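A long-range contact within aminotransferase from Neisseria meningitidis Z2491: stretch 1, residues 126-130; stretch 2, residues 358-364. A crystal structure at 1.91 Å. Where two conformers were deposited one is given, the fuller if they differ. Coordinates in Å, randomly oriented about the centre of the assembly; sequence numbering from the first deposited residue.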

# COMPACT_ATOMS: atom_id res chain seq x y z
N PRO A 126 16.09 -6.67 -16.54
CA PRO A 126 17.29 -7.49 -16.57
C PRO A 126 16.94 -8.96 -16.36
O PRO A 126 15.82 -9.27 -15.89
CB PRO A 126 18.11 -6.95 -15.39
CG PRO A 126 17.07 -6.42 -14.46
CD PRO A 126 16.06 -5.80 -15.36
N ASN A 127 17.87 -9.84 -16.72
CA ASN A 127 17.71 -11.29 -16.52
C ASN A 127 19.09 -11.86 -16.19
O ASN A 127 19.99 -11.82 -17.04
CB ASN A 127 17.15 -11.92 -17.78
CG ASN A 127 16.63 -13.33 -17.56
OD1 ASN A 127 16.16 -13.69 -16.47
ND2 ASN A 127 16.68 -14.15 -18.63
N PRO A 128 19.28 -12.38 -14.95
CA PRO A 128 18.31 -12.59 -13.85
C PRO A 128 17.57 -11.34 -13.38
O PRO A 128 18.10 -10.22 -13.47
CB PRO A 128 19.18 -13.16 -12.71
CG PRO A 128 20.35 -13.73 -13.36
CD PRO A 128 20.62 -12.84 -14.56
N PHE A 129 16.35 -11.55 -12.89
CA PHE A 129 15.44 -10.45 -12.54
C PHE A 129 14.98 -10.51 -11.09
O PHE A 129 15.15 -11.52 -10.41
CB PHE A 129 14.23 -10.44 -13.50
CG PHE A 129 13.35 -11.66 -13.42
CD1 PHE A 129 13.65 -12.80 -14.15
CD2 PHE A 129 12.20 -11.67 -12.63
CE1 PHE A 129 12.85 -13.93 -14.08
CE2 PHE A 129 11.39 -12.78 -12.57
CZ PHE A 129 11.72 -13.92 -13.29
N TYR A 130 14.40 -9.41 -10.62
CA TYR A 130 13.72 -9.36 -9.33
C TYR A 130 12.25 -9.60 -9.57
O TYR A 130 11.64 -8.95 -10.44
CB TYR A 130 13.95 -8.00 -8.65
CG TYR A 130 13.31 -7.80 -7.29
CD1 TYR A 130 13.61 -8.62 -6.21
CD2 TYR A 130 12.46 -6.72 -7.07
CE1 TYR A 130 13.04 -8.38 -4.94
CE2 TYR A 130 11.88 -6.47 -5.81
CZ TYR A 130 12.17 -7.31 -4.76
OH TYR A 130 11.58 -7.05 -3.52
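Stretch 2 358-364: FLARDTE

Stretch 2 packs on stretch 1 across at least 230 residues of sequence, burying 303 Å² in all. It leaves a 3-10 segment at Phe358-Leu359 and continues as an extended loop, phi/psi -138/157 at Ala360 and -106/147 at Arg361. Stretch 1 ends its strand at Asn127 and turns through a cis peptide bond into Pro128; the closest CA atoms are those of Pro128 and Ala360, 4.2 Å apart. As stretch 2 advances from Leu359 to Arg361, its hydrogen-bonding partners step back from Phe129 to Asn127, so the chains run in opposite senses here.

Three hydrogen bonds fix this alignment. Phe129 N donates to Leu359 O (2.8 Å, 159°), joining backbone to backbone. The amide of Asn127, chi1 t, then pairs with both backbone polar groups, N and O, of Arg361: its OD1 accepts from Arg361 N at 3.0 Å, and its ND2 donates to Arg361 O at 2.7 Å, both nearly straight.

Two apolar side-chain pairs accompany these bonds. Pro128 CB lies 4.1 Å from Leu359 CB, and Pro128 CG 4.2 Å from Ala360 CB. Other van der Waals contacts involve the Phe129 ring and Thr363. The Phe129 ring, chi1 p, turns its edge to the backbone, with CE1 3.7 Å from both Ala360 C and Arg361 N. Farther along, Thr363 CG2 approaches Asn127 ND2 at 3.5 Å, while the end of the Arg361 side chain leads away.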

# COMPACT_ATOMS: atom_id res chain seq x y z
N PHE A 358 16.72 -20.16 -10.59
CA PHE A 358 15.48 -19.75 -9.95
C PHE A 358 15.21 -18.25 -10.00
O PHE A 358 14.08 -17.82 -9.68
CB PHE A 358 15.43 -20.25 -8.50
CG PHE A 358 15.36 -21.77 -8.35
CD1 PHE A 358 15.02 -22.60 -9.40
CD2 PHE A 358 15.62 -22.35 -7.12
CE1 PHE A 358 14.94 -24.00 -9.23
CE2 PHE A 358 15.55 -23.75 -6.94
CZ PHE A 358 15.22 -24.56 -7.99
N LEU A 359 16.22 -17.45 -10.36
CA LEU A 359 16.10 -15.99 -10.44
C LEU A 359 16.01 -15.49 -11.88
O LEU A 359 16.05 -14.28 -12.13
CB LEU A 359 17.31 -15.32 -9.76
CG LEU A 359 17.51 -15.64 -8.28
CD1 LEU A 359 18.79 -14.99 -7.73
CD2 LEU A 359 16.29 -15.14 -7.51
N ALA A 360 15.91 -16.43 -12.83
CA ALA A 360 15.99 -16.09 -14.24
C ALA A 360 14.96 -16.83 -15.08
O ALA A 360 14.44 -17.88 -14.69
CB ALA A 360 17.38 -16.40 -14.75
N ARG A 361 14.66 -16.25 -16.24
CA ARG A 361 13.92 -16.93 -17.29
C ARG A 361 14.83 -17.34 -18.46
O ARG A 361 15.81 -16.69 -18.78
CB ARG A 361 12.78 -16.06 -17.81
CG ARG A 361 11.70 -16.94 -18.41
CD ARG A 361 10.61 -16.22 -19.01
NE ARG A 361 9.66 -15.64 -18.06
CZ ARG A 361 8.58 -14.99 -18.45
NH1 ARG A 361 8.33 -14.87 -19.75
NH2 ARG A 361 7.75 -14.46 -17.56
N ASP A 362 14.47 -18.47 -19.05
CA ASP A 362 15.13 -18.93 -20.29
C ASP A 362 14.84 -18.04 -21.52
O ASP A 362 13.75 -17.52 -21.71
CB ASP A 362 14.78 -20.40 -20.57
CG ASP A 362 16.00 -21.26 -20.78
OD1 ASP A 362 16.81 -20.98 -21.69
OD2 ASP A 362 16.16 -22.23 -20.01
N THR A 363 15.88 -17.84 -22.34
CA THR A 363 15.77 -17.00 -23.53
C THR A 363 16.42 -17.66 -24.75
O THR A 363 17.04 -18.72 -24.63
CB THR A 363 16.45 -15.62 -23.33
OG1 THR A 363 17.89 -15.77 -23.35
CG2 THR A 363 16.00 -14.96 -22.01
N GLU A 364 16.30 -17.01 -25.91
CA GLU A 364 17.00 -17.47 -27.11
C GLU A 364 18.52 -17.55 -26.88
O GLU A 364 19.22 -18.19 -27.66
CB GLU A 364 16.69 -16.56 -28.31